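Local coordinates for protein transmembrane oligosaccharyl transferase (Archaeoglobus fulgidus, PDB 3WAJ) that belongs to the STT3/AglB family of integral membrane transferases, joining a zinc-containing, helical GT-C membrane part to a large C-terminal globular region, at residues 792-798 with 837-843; 782-787 with 864-868; 690-695 with 823-827; 585-589 with 622-626; 637-641 with 651-655. Residues are numbered along the deposited sequence.

Contact 1 of 5, residues 792-798 with 837-843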
# COMPACT_ATOMS: atom_id res chain seq x y z
N GLU A 792 -11.05 -7.83 47.30
CA GLU A 792 -11.08 -8.21 45.89
C GLU A 792 -11.38 -9.68 45.60
O GLU A 792 -11.02 -10.58 46.37
CB GLU A 792 -9.81 -7.77 45.16
CG GLU A 792 -8.54 -7.83 45.98
CD GLU A 792 -7.52 -6.83 45.49
OE1 GLU A 792 -7.92 -5.67 45.24
OE2 GLU A 792 -6.34 -7.20 45.32
N VAL A 793 -12.05 -9.90 44.47
CA VAL A 793 -12.41 -11.23 43.98
C VAL A 793 -11.69 -11.50 42.66
O VAL A 793 -11.72 -10.66 41.75
CB VAL A 793 -13.94 -11.33 43.77
CG1 VAL A 793 -14.33 -12.72 43.28
CG2 VAL A 793 -14.68 -10.97 45.06
N SER A 794 -11.04 -12.66 42.53
CA SER A 794 -10.33 -12.97 41.30
C SER A 794 -10.96 -14.15 40.56
O SER A 794 -11.43 -15.09 41.19
CB SER A 794 -8.85 -13.26 41.56
OG SER A 794 -8.66 -14.60 41.99
N VAL A 795 -10.95 -14.09 39.23
CA VAL A 795 -11.42 -15.20 38.41
C VAL A 795 -10.27 -15.76 37.56
O VAL A 795 -9.40 -15.01 37.09
CB VAL A 795 -12.61 -14.82 37.51
CG1 VAL A 795 -13.34 -16.07 37.05
CG2 VAL A 795 -13.58 -13.92 38.25
N ASN A 796 -10.29 -17.07 37.35
CA ASN A 796 -9.20 -17.78 36.69
C ASN A 796 -9.75 -18.94 35.86
O ASN A 796 -10.70 -19.62 36.27
CB ASN A 796 -8.23 -18.30 37.76
CG ASN A 796 -7.12 -19.16 37.18
OD1 ASN A 796 -6.84 -20.24 37.69
ND2 ASN A 796 -6.48 -18.68 36.12
N ALA A 797 -9.18 -19.15 34.68
CA ALA A 797 -9.59 -20.24 33.79
C ALA A 797 -8.46 -20.56 32.82
O ALA A 797 -7.67 -19.69 32.44
CB ALA A 797 -10.86 -19.89 33.03
N THR A 798 -8.36 -21.82 32.40
CA THR A 798 -7.32 -22.18 31.44
C THR A 798 -7.93 -22.23 30.04
O THR A 798 -9.02 -22.80 29.85
CB THR A 798 -6.64 -23.50 31.82
OG1 THR A 798 -6.15 -23.39 33.16
CG2 THR A 798 -5.46 -23.81 30.91
N ILE A 837 -10.69 -24.85 29.00
CA ILE A 837 -10.63 -26.27 29.35
C ILE A 837 -10.84 -26.54 30.84
O ILE A 837 -10.82 -27.69 31.27
CB ILE A 837 -9.33 -26.96 28.90
CG1 ILE A 837 -8.10 -26.30 29.54
CG2 ILE A 837 -9.22 -26.99 27.38
CD1 ILE A 837 -6.78 -26.95 29.12
N THR A 838 -11.02 -25.48 31.62
CA THR A 838 -11.47 -25.59 33.01
C THR A 838 -12.66 -24.66 33.17
O THR A 838 -12.85 -23.75 32.37
CB THR A 838 -10.38 -25.15 34.02
OG1 THR A 838 -10.29 -23.72 34.05
CG2 THR A 838 -9.01 -25.77 33.68
N PRO A 839 -13.48 -24.89 34.21
CA PRO A 839 -14.48 -23.88 34.56
C PRO A 839 -13.77 -22.68 35.15
O PRO A 839 -12.57 -22.76 35.42
CB PRO A 839 -15.31 -24.58 35.64
CG PRO A 839 -14.42 -25.66 36.17
CD PRO A 839 -13.60 -26.12 35.01
N TYR A 840 -14.49 -21.57 35.35
CA TYR A 840 -13.89 -20.44 36.04
C TYR A 840 -13.71 -20.77 37.53
O TYR A 840 -14.63 -21.29 38.17
CB TYR A 840 -14.77 -19.20 35.90
CG TYR A 840 -14.89 -18.60 34.52
CD1 TYR A 840 -13.91 -17.76 34.01
CD2 TYR A 840 -16.02 -18.83 33.74
CE1 TYR A 840 -14.04 -17.19 32.76
CE2 TYR A 840 -16.15 -18.27 32.49
CZ TYR A 840 -15.17 -17.45 32.01
OH TYR A 840 -15.30 -16.89 30.76
N HIS A 841 -12.53 -20.48 38.07
CA HIS A 841 -12.31 -20.62 39.51
C HIS A 841 -12.36 -19.23 40.15
O HIS A 841 -11.38 -18.48 40.07
CB HIS A 841 -10.97 -21.31 39.81
CG HIS A 841 -10.68 -22.48 38.93
ND1 HIS A 841 -11.32 -23.69 39.06
CD2 HIS A 841 -9.81 -22.63 37.90
CE1 HIS A 841 -10.87 -24.53 38.15
NE2 HIS A 841 -9.95 -23.91 37.43
N ILE A 842 -13.49 -18.87 40.75
CA ILE A 842 -13.58 -17.62 41.49
C ILE A 842 -13.00 -17.84 42.86
O ILE A 842 -13.14 -18.93 43.44
CB ILE A 842 -15.02 -17.16 41.72
CG1 ILE A 842 -16.01 -18.09 41.05
CG2 ILE A 842 -15.24 -15.72 41.28
CD1 ILE A 842 -17.35 -17.95 41.65
N LYS A 843 -12.39 -16.80 43.40
CA LYS A 843 -11.81 -16.88 44.72
C LYS A 843 -12.06 -15.56 45.41
O LYS A 843 -11.67 -14.49 44.91
CB LYS A 843 -10.31 -17.18 44.61
CG LYS A 843 -9.57 -17.32 45.93
CD LYS A 843 -8.07 -17.39 45.69
CE LYS A 843 -7.28 -17.52 46.99
NZ LYS A 843 -7.40 -18.88 47.59
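This is an antiparallel strand pairing in the C-terminal peripheral domain. Strand 792-798 runs against residues 837-843, of which 841-843 lie antiparallel to it, at 162° with the axes 4.7 Å apart. S794 and K843 form a hydrogen-bonded pair. S794 N donates to K843 O at 3.1 Å, and K843 N donates to S794 O at 3.0 Å. Further along, H841 N reaches N796 O at 2.7 Å, while the return bond from N796 N to H841 O is weak at 3.3 Å. These are inner strands of a four-stranded antiparallel sheet, flanked by 806-814 and 847-848. The sheet packs on strand 819-824 of a second sheet, as in a beta-sandwich. V793, V795, Y840 and I842 line the inner side. V795 CG1 lies 3.5 Å from Y840 CD1, and V793 CG1 lies 3.7 Å from I842 CG2. Y840 OH hydrogen-bonds Y826 O. On the other side, N796 and T798 turn their polar ends to E808. Beyond the regular pairing, T838 takes over through its side chain. Its OG1 accepts from T798 N at 3.2 Å and donates to P839 O at 2.8 Å. I837 N then bonds T798 O at 2.8 Å.

Contact 2 of 5, residues 782-787 with 864-868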
# COMPACT_ATOMS: atom_id res chain seq x y z
N VAL A 782 -21.31 -11.95 36.36
CA VAL A 782 -21.31 -12.72 37.60
C VAL A 782 -21.15 -11.77 38.78
O VAL A 782 -20.22 -10.95 38.82
CB VAL A 782 -20.22 -13.81 37.62
CG1 VAL A 782 -20.22 -14.53 38.96
CG2 VAL A 782 -20.45 -14.81 36.50
N THR A 783 -22.07 -11.86 39.74
CA THR A 783 -22.10 -10.94 40.86
C THR A 783 -22.66 -11.62 42.10
O THR A 783 -23.25 -12.70 42.03
CB THR A 783 -22.95 -9.71 40.54
OG1 THR A 783 -22.72 -8.69 41.52
CG2 THR A 783 -24.42 -10.08 40.52
N GLY A 784 -22.48 -10.98 43.25
CA GLY A 784 -22.95 -11.54 44.50
C GLY A 784 -22.24 -10.93 45.69
O GLY A 784 -21.58 -9.90 45.56
N LYS A 785 -22.37 -11.57 46.84
CA LYS A 785 -21.85 -11.00 48.07
C LYS A 785 -20.62 -11.72 48.62
O LYS A 785 -20.42 -12.91 48.40
CB LYS A 785 -22.95 -10.93 49.14
CG LYS A 785 -23.88 -9.73 48.98
CD LYS A 785 -25.00 -9.74 50.01
CE LYS A 785 -26.11 -10.70 49.62
NZ LYS A 785 -26.90 -10.18 48.47
N VAL A 786 -19.80 -10.96 49.33
CA VAL A 786 -18.61 -11.50 49.95
C VAL A 786 -18.72 -11.39 51.47
O VAL A 786 -19.83 -11.34 52.02
CB VAL A 786 -17.35 -10.79 49.45
CG1 VAL A 786 -17.05 -11.21 48.02
CG2 VAL A 786 -17.52 -9.28 49.53
N SER A 787 -17.58 -11.35 52.15
CA SER A 787 -17.54 -11.30 53.61
C SER A 787 -16.21 -10.75 54.13
O SER A 787 -15.22 -11.48 54.16
CB SER A 787 -17.78 -12.70 54.18
OG SER A 787 -17.03 -13.67 53.46
N ILE A 864 -25.74 -13.24 36.63
CA ILE A 864 -25.66 -14.46 37.42
C ILE A 864 -25.35 -14.15 38.88
O ILE A 864 -24.37 -13.46 39.19
CB ILE A 864 -24.59 -15.43 36.87
CG1 ILE A 864 -25.10 -16.12 35.61
CG2 ILE A 864 -24.19 -16.45 37.94
CD1 ILE A 864 -24.06 -16.99 34.92
N GLN A 865 -26.20 -14.65 39.79
CA GLN A 865 -26.00 -14.44 41.22
C GLN A 865 -25.11 -15.54 41.77
O GLN A 865 -25.41 -16.73 41.60
CB GLN A 865 -27.34 -14.46 41.95
CG GLN A 865 -28.44 -13.60 41.32
CD GLN A 865 -28.17 -12.11 41.44
OE1 GLN A 865 -27.33 -11.68 42.23
NE2 GLN A 865 -28.89 -11.32 40.66
N LEU A 866 -24.02 -15.16 42.41
CA LEU A 866 -23.20 -16.14 43.13
C LEU A 866 -22.69 -15.56 44.44
O LEU A 866 -21.85 -14.65 44.44
CB LEU A 866 -22.04 -16.66 42.28
CG LEU A 866 -21.85 -18.16 42.46
CD1 LEU A 866 -23.06 -18.90 41.93
CD2 LEU A 866 -20.62 -18.65 41.77
N ASP A 867 -23.20 -16.09 45.55
CA ASP A 867 -22.76 -15.68 46.87
C ASP A 867 -21.40 -16.30 47.19
O ASP A 867 -21.17 -17.48 46.91
CB ASP A 867 -23.79 -16.06 47.93
CG ASP A 867 -24.27 -14.86 48.74
OD1 ASP A 867 -24.36 -13.76 48.17
OD2 ASP A 867 -24.54 -15.03 49.96
N LEU A 868 -20.51 -15.50 47.75
CA LEU A 868 -19.18 -15.97 48.12
C LEU A 868 -18.94 -15.73 49.61
O LEU A 868 -17.89 -15.25 50.02
CB LEU A 868 -18.11 -15.28 47.25
CG LEU A 868 -18.15 -15.49 45.73
CD1 LEU A 868 -17.06 -14.69 45.02
CD2 LEU A 868 -18.02 -16.96 45.37
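V782 lies beside I864, with V782 CG2 4.2 Å from I864 CB and V782 CG1 4.3 Å from L866 CB. The two strands run parallel. They belong to a mixed three-stranded sheet in which 780-785 is the middle strand, between 819-824 and 863-865. This sheet faces the one containing 792-800 and 835-844, a beta-sandwich arrangement. L866 and L868 both touch I842 across the gap, and V786 touches V793. The backbone register is set by T783. Its N donates to I864 O at 2.9 Å, and its O accepts from L866 N at 2.6 Å. T783 OG1 turns to Y820 O on the neighbouring strand. G784 comes next, and its CA makes a CH...O contact with L866 O at 3.3 Å. A CB here would sit 1.8 Å from L866 O, and the backbone angles would also jam it against the preceding carbonyl. The pattern then changes, because D867 supplies a side chain in place of a backbone acceptor. K785 N donates to D867 OD1 at 3.2 Å. K785 NZ stays 4.4 Å from D867 OD1, too far for a salt bridge. The last modelled residue closes the pairing, with L868 N donating to K785 O at 2.7 Å.

Contact 3 of 5, residues 690-695 with 823-827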
# COMPACT_ATOMS: atom_id res chain seq x y z
N LEU A 690 -9.34 -8.74 30.23
CA LEU A 690 -10.44 -8.08 29.52
C LEU A 690 -11.81 -8.73 29.75
O LEU A 690 -11.91 -9.96 29.88
CB LEU A 690 -10.14 -8.05 28.01
CG LEU A 690 -8.87 -7.33 27.61
CD1 LEU A 690 -8.56 -7.63 26.14
CD2 LEU A 690 -9.05 -5.83 27.82
N SER A 691 -12.86 -7.91 29.77
CA SER A 691 -14.21 -8.37 30.08
C SER A 691 -15.04 -8.71 28.85
O SER A 691 -15.91 -9.58 28.90
CB SER A 691 -14.95 -7.31 30.89
OG SER A 691 -14.45 -7.26 32.20
N HIS A 692 -14.76 -8.01 27.75
CA HIS A 692 -15.62 -8.00 26.58
C HIS A 692 -14.96 -8.57 25.33
O HIS A 692 -15.44 -8.37 24.22
CB HIS A 692 -16.07 -6.56 26.29
CG HIS A 692 -16.81 -5.93 27.42
ND1 HIS A 692 -18.10 -6.29 27.76
CD2 HIS A 692 -16.44 -4.97 28.31
CE1 HIS A 692 -18.49 -5.58 28.81
NE2 HIS A 692 -17.50 -4.78 29.16
N TYR A 693 -13.84 -9.28 25.51
CA TYR A 693 -13.13 -9.87 24.38
C TYR A 693 -12.70 -11.28 24.73
O TYR A 693 -12.29 -11.53 25.86
CB TYR A 693 -11.91 -9.01 24.00
CG TYR A 693 -12.31 -7.63 23.61
CD1 TYR A 693 -12.47 -7.29 22.29
CD2 TYR A 693 -12.58 -6.67 24.57
CE1 TYR A 693 -12.88 -6.02 21.92
CE2 TYR A 693 -13.01 -5.39 24.21
CZ TYR A 693 -13.14 -5.08 22.89
OH TYR A 693 -13.55 -3.82 22.52
N ARG A 694 -12.79 -12.20 23.77
CA ARG A 694 -12.32 -13.58 23.96
C ARG A 694 -11.57 -13.97 22.70
O ARG A 694 -11.90 -13.49 21.61
CB ARG A 694 -13.50 -14.55 24.20
CG ARG A 694 -14.63 -14.46 23.17
CD ARG A 694 -15.66 -15.54 23.40
NE ARG A 694 -16.76 -15.53 22.43
CZ ARG A 694 -17.83 -16.32 22.51
NH1 ARG A 694 -17.96 -17.18 23.51
NH2 ARG A 694 -18.78 -16.25 21.59
N MET A 695 -10.55 -14.80 22.83
CA MET A 695 -9.88 -15.30 21.64
C MET A 695 -10.76 -16.38 21.02
O MET A 695 -11.39 -17.16 21.75
CB MET A 695 -8.50 -15.84 22.00
CG MET A 695 -7.72 -16.48 20.86
SD MET A 695 -5.99 -16.61 21.30
CE MET A 695 -5.62 -18.03 20.36
N VAL A 823 -17.44 -9.50 34.76
CA VAL A 823 -17.93 -9.82 33.42
C VAL A 823 -16.96 -10.80 32.74
O VAL A 823 -15.79 -10.49 32.55
CB VAL A 823 -18.11 -8.53 32.59
CG1 VAL A 823 -18.91 -8.79 31.31
CG2 VAL A 823 -18.80 -7.47 33.42
N LEU A 824 -17.46 -11.99 32.40
CA LEU A 824 -16.65 -13.06 31.80
C LEU A 824 -17.02 -13.26 30.33
O LEU A 824 -18.21 -13.33 29.99
CB LEU A 824 -16.84 -14.36 32.59
CG LEU A 824 -16.72 -14.26 34.11
CD1 LEU A 824 -16.94 -15.61 34.80
CD2 LEU A 824 -15.37 -13.70 34.50
N PRO A 825 -16.02 -13.35 29.44
CA PRO A 825 -16.30 -13.47 28.01
C PRO A 825 -16.20 -14.90 27.45
O PRO A 825 -16.59 -15.11 26.30
CB PRO A 825 -15.21 -12.61 27.38
CG PRO A 825 -14.04 -12.81 28.30
CD PRO A 825 -14.59 -13.08 29.69
N TYR A 826 -15.68 -15.85 28.21
CA TYR A 826 -15.56 -17.21 27.67
C TYR A 826 -16.73 -18.09 28.10
O TYR A 826 -17.15 -18.05 29.26
CB TYR A 826 -14.23 -17.86 28.07
CG TYR A 826 -13.02 -17.33 27.32
CD1 TYR A 826 -12.78 -17.69 26.00
CD2 TYR A 826 -12.12 -16.47 27.94
CE1 TYR A 826 -11.67 -17.21 25.31
CE2 TYR A 826 -11.01 -16.00 27.26
CZ TYR A 826 -10.79 -16.37 25.95
OH TYR A 826 -9.70 -15.89 25.30
N SER A 827 -17.27 -18.86 27.17
CA SER A 827 -18.33 -19.82 27.49
C SER A 827 -17.84 -21.24 27.25
O SER A 827 -16.81 -21.45 26.60
CB SER A 827 -19.59 -19.57 26.66
OG SER A 827 -19.38 -19.88 25.29
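P825, R694 and V823 lose the most surface here. The contact is buried between strand 693-698, an edge of the five-stranded mixed sheet, and the end of strand 819-824 in the peripheral domain. P825 fits against the backbone of 690-695. Its CG lies 3.3 Å from Y693 O, and its CB lies 3.5 Å from S691 O. R694 extends over the turn at 825-827, with its CD 3.1 Å from P825 O. R694 CB sits over the face of the Y826 ring in a CH-pi contact, 3.7 Å from the ring centroid. The guanidinium continues past this contact to salt bridges with E775 and E855. V823 packs its CB 3.8 Å from S691 CB, and its CG1 meets H692 CE1 at 4.1 Å. One direct hydrogen bond links the segments: M695 N donates to Y826 OH at 2.8 Å. The chemistry implies a joint made largely by close packing, much of it side-chain carbons on backbone carbonyls, with the arginine charge paired to E775 on the five-stranded sheet and E855 on helix 855-860.

Contact 4 of 5, residues 585-589 with 622-626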
# COMPACT_ATOMS: atom_id res chain seq x y z
N SER A 585 -6.14 3.20 15.51
CA SER A 585 -5.06 3.60 16.41
C SER A 585 -5.60 3.87 17.81
O SER A 585 -4.92 3.63 18.81
CB SER A 585 -4.28 4.81 15.87
OG SER A 585 -5.04 6.00 15.94
N SER A 586 -6.83 4.36 17.90
CA SER A 586 -7.39 4.73 19.20
C SER A 586 -7.93 3.49 19.90
O SER A 586 -8.08 3.46 21.12
CB SER A 586 -8.48 5.79 19.03
OG SER A 586 -9.31 5.47 17.93
N PHE A 587 -8.21 2.45 19.12
CA PHE A 587 -8.60 1.20 19.73
C PHE A 587 -7.35 0.50 20.31
O PHE A 587 -7.28 0.24 21.51
CB PHE A 587 -9.37 0.31 18.74
CG PHE A 587 -9.77 -1.02 19.31
CD1 PHE A 587 -10.90 -1.14 20.10
CD2 PHE A 587 -9.00 -2.16 19.08
CE1 PHE A 587 -11.27 -2.37 20.66
CE2 PHE A 587 -9.36 -3.40 19.63
CZ PHE A 587 -10.49 -3.50 20.42
N PHE A 588 -6.34 0.26 19.48
CA PHE A 588 -5.18 -0.55 19.91
C PHE A 588 -4.21 0.10 20.90
O PHE A 588 -3.48 -0.61 21.59
CB PHE A 588 -4.40 -1.12 18.71
CG PHE A 588 -5.21 -2.08 17.88
CD1 PHE A 588 -5.45 -3.37 18.33
CD2 PHE A 588 -5.76 -1.68 16.66
CE1 PHE A 588 -6.22 -4.27 17.56
CE2 PHE A 588 -6.53 -2.56 15.89
CZ PHE A 588 -6.77 -3.86 16.34
N THR A 589 -4.20 1.43 20.96
CA THR A 589 -3.34 2.09 21.94
C THR A 589 -4.13 2.57 23.15
O THR A 589 -3.61 3.33 23.97
CB THR A 589 -2.62 3.30 21.37
OG1 THR A 589 -3.59 4.31 21.12
CG2 THR A 589 -1.85 2.95 20.08
N MET A 622 1.37 2.81 15.27
CA MET A 622 0.01 2.99 15.79
C MET A 622 -0.00 4.10 16.85
O MET A 622 -0.92 4.94 16.89
CB MET A 622 -0.57 1.68 16.35
CG MET A 622 -0.67 0.56 15.31
SD MET A 622 -1.75 -0.81 15.78
CE MET A 622 -0.80 -1.53 17.13
N ALA A 623 1.04 4.11 17.68
CA ALA A 623 1.19 5.14 18.70
C ALA A 623 1.31 6.52 18.08
O ALA A 623 0.64 7.46 18.53
CB ALA A 623 2.39 4.85 19.60
N VAL A 624 2.16 6.65 17.06
CA VAL A 624 2.33 7.94 16.38
C VAL A 624 0.99 8.47 15.85
O VAL A 624 0.61 9.59 16.19
CB VAL A 624 3.39 7.91 15.26
CG1 VAL A 624 3.48 9.28 14.55
CG2 VAL A 624 4.74 7.53 15.85
N TRP A 625 0.27 7.67 15.08
CA TRP A 625 -1.05 8.09 14.59
C TRP A 625 -2.01 8.46 15.73
O TRP A 625 -2.76 9.44 15.64
CB TRP A 625 -1.70 6.98 13.75
CG TRP A 625 -1.21 6.85 12.33
CD1 TRP A 625 -0.21 6.02 11.88
CD2 TRP A 625 -1.70 7.55 11.17
NE1 TRP A 625 -0.05 6.17 10.52
CE2 TRP A 625 -0.95 7.10 10.06
CE3 TRP A 625 -2.70 8.50 10.97
CZ2 TRP A 625 -1.17 7.57 8.76
CZ3 TRP A 625 -2.92 8.98 9.67
CH2 TRP A 625 -2.16 8.51 8.58
N ALA A 626 -1.99 7.66 16.80
CA ALA A 626 -2.92 7.86 17.92
C ALA A 626 -2.62 9.17 18.64
O ALA A 626 -3.53 9.89 19.03
CB ALA A 626 -2.87 6.67 18.91
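Close van der Waals packing makes up most of this buried contact between helices 584-588 and 619-627. M622 has the largest area covered, and S585 CB lies 3.5 Å from M622 O. S585 OG lies 3.4 Å from A626 CA. T589 OG1 meets A626 CB at 3.3 Å. The two polar side chains send their hydrogen bonds away from the other segment. T589 OG1 donates back to S585 O at 2.8 Å, across the last turn of its helix, and S585 OG bonds I574 O. No hydrogen bond joins the two segments. A Met-aromatic contact adds to the packing: M622 SD is 4.9 Å from the centroid of the F588 ring in an oblique approach, and M622 CE touches F588 CB at 4.0 Å. W625 lies at the margin, with its CB 4.0 Å from S585 CB, and its ring meets W550 and W551. The small S585 and A626 let the helices come close, with their CA atoms 5.0 Å apart. The pair lies beside W550 and W551, the first two residues of the WWDYG signature of the STT3/AglB family.

Contact 5 of 5, residues 637-641 with 651-655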
# COMPACT_ATOMS: atom_id res chain seq x y z
N TYR A 637 7.93 3.34 25.14
CA TYR A 637 9.20 2.62 25.13
C TYR A 637 10.16 3.01 26.26
O TYR A 637 10.17 4.15 26.71
CB TYR A 637 9.87 2.73 23.75
CG TYR A 637 9.01 2.10 22.69
CD1 TYR A 637 9.04 0.73 22.49
CD2 TYR A 637 8.11 2.86 21.94
CE1 TYR A 637 8.23 0.12 21.54
CE2 TYR A 637 7.30 2.27 20.98
CZ TYR A 637 7.36 0.90 20.79
OH TYR A 637 6.57 0.27 19.85
N GLY A 638 10.94 2.03 26.73
CA GLY A 638 11.92 2.21 27.79
C GLY A 638 13.31 2.06 27.21
O GLY A 638 13.65 2.72 26.21
N GLY A 639 14.12 1.17 27.81
CA GLY A 639 15.50 1.00 27.35
C GLY A 639 15.84 -0.33 26.69
O GLY A 639 15.19 -0.77 25.73
N TYR A 640 16.89 -0.97 27.19
CA TYR A 640 17.49 -2.11 26.52
C TYR A 640 18.02 -3.09 27.51
O TYR A 640 18.43 -2.72 28.62
CB TYR A 640 18.67 -1.64 25.65
CG TYR A 640 18.27 -0.65 24.59
CD1 TYR A 640 18.32 0.72 24.84
CD2 TYR A 640 17.82 -1.08 23.34
CE1 TYR A 640 17.95 1.64 23.89
CE2 TYR A 640 17.45 -0.17 22.37
CZ TYR A 640 17.51 1.20 22.65
OH TYR A 640 17.13 2.13 21.70
N PHE A 641 18.02 -4.36 27.08
CA PHE A 641 18.78 -5.39 27.77
C PHE A 641 20.20 -5.39 27.21
O PHE A 641 20.39 -5.14 26.02
CB PHE A 641 18.15 -6.77 27.53
CG PHE A 641 16.90 -7.01 28.33
CD1 PHE A 641 16.93 -6.95 29.72
CD2 PHE A 641 15.70 -7.33 27.69
CE1 PHE A 641 15.79 -7.17 30.47
CE2 PHE A 641 14.55 -7.55 28.43
CZ PHE A 641 14.59 -7.48 29.83
N TYR A 651 19.47 -4.54 32.62
CA TYR A 651 18.53 -3.70 31.91
C TYR A 651 18.81 -2.22 32.24
O TYR A 651 18.97 -1.84 33.40
CB TYR A 651 17.09 -4.07 32.29
CG TYR A 651 16.06 -3.09 31.74
CD1 TYR A 651 15.65 -3.16 30.42
CD2 TYR A 651 15.49 -2.10 32.55
CE1 TYR A 651 14.71 -2.28 29.91
CE2 TYR A 651 14.56 -1.23 32.05
CZ TYR A 651 14.17 -1.32 30.73
OH TYR A 651 13.23 -0.44 30.22
N ALA A 652 18.84 -1.39 31.22
CA ALA A 652 18.95 0.05 31.42
C ALA A 652 17.74 0.74 30.79
O ALA A 652 17.40 0.46 29.64
CB ALA A 652 20.24 0.57 30.83
N ASN A 653 17.10 1.64 31.53
CA ASN A 653 15.95 2.37 31.00
C ASN A 653 16.39 3.31 29.91
O ASN A 653 15.58 3.77 29.12
CB ASN A 653 15.24 3.15 32.10
CG ASN A 653 16.12 3.39 33.30
OD1 ASN A 653 17.32 3.15 33.26
ND2 ASN A 653 15.52 3.86 34.39
N SER A 654 17.69 3.57 29.86
CA SER A 654 18.25 4.44 28.84
C SER A 654 19.60 3.88 28.41
O SER A 654 20.35 3.37 29.25
CB SER A 654 18.43 5.85 29.41
OG SER A 654 19.49 6.52 28.77
N GLN A 655 19.94 3.99 27.14
CA GLN A 655 21.26 3.57 26.68
C GLN A 655 22.41 4.31 27.37
O GLN A 655 23.55 3.85 27.35
CB GLN A 655 21.38 3.75 25.17
CG GLN A 655 21.27 5.19 24.74
CD GLN A 655 19.89 5.52 24.18
OE1 GLN A 655 18.91 5.66 24.93
NE2 GLN A 655 19.82 5.65 22.86
O HOH W 1 16.57 4.82 23.32
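G638 opens the contact with its CA 3.8 Å from Y651 OH. A CB at this place would come within 2.6 Å of that hydroxyl oxygen, so the bare backbone leaves room for the tyrosine. G638 O hydrogen-bonds the side chain of R668. G639 comes closer still. Its N donates to Y651 OH at 3.0 Å, and its CA makes a CH...O contact with A652 O at 3.0 Å. A CB on G639 would stand 1.6 Å from A652 O, so a side chain would clash with the opposite strand. Y640 and A652 are an antiparallel hydrogen-bonded pair, with Y640 N to A652 O and A652 N to Y640 O both at 2.9 Å. The Y640 ring reaches along the partner segment, and its CE1 lies 4.2 Å from Q655 CB. A water lies 3.2 Å from Y640 OH and donates to Q655 OE1 at 3.0 Å, bridging the two side chains. F641 follows, in a non-hydrogen-bonded pair with Y651. The edge of the Y651 ring points to the face of F641, with centroids 5.5 Å apart and planes at 62°. F641 CE1 also touches Y651 CB at 3.8 Å. F641 and Y651 pack towards helix 740-755. The whole is the open end of a beta hairpin, strands 640-643 and 649-652, which strand 663-664 extends to a three-stranded antiparallel sheet.

From the N terminus, contact 4 comes first, closing a loop from 585 to 626 that brings two helices together. Contact 5 follows in series as a short hairpin closure, about 22 Å away between centres. Contact 3 opens next, at 690. Before it closes at 827, contacts 2 and 1 have both opened, so contact 3 crosses each of them. Contact 1 then closes at 837-843, within the longer loop that contact 2 completes at 864-868. Contacts 1, 2 and 3 touch one another. Contacts 1 and 2 pair strands in the two packed sheets of the peripheral domain, and contact 3 ties that domain to the five-stranded sheet. Y693 OH meets F587 CE1 at 3.3 Å, linking contact 3 to contact 4.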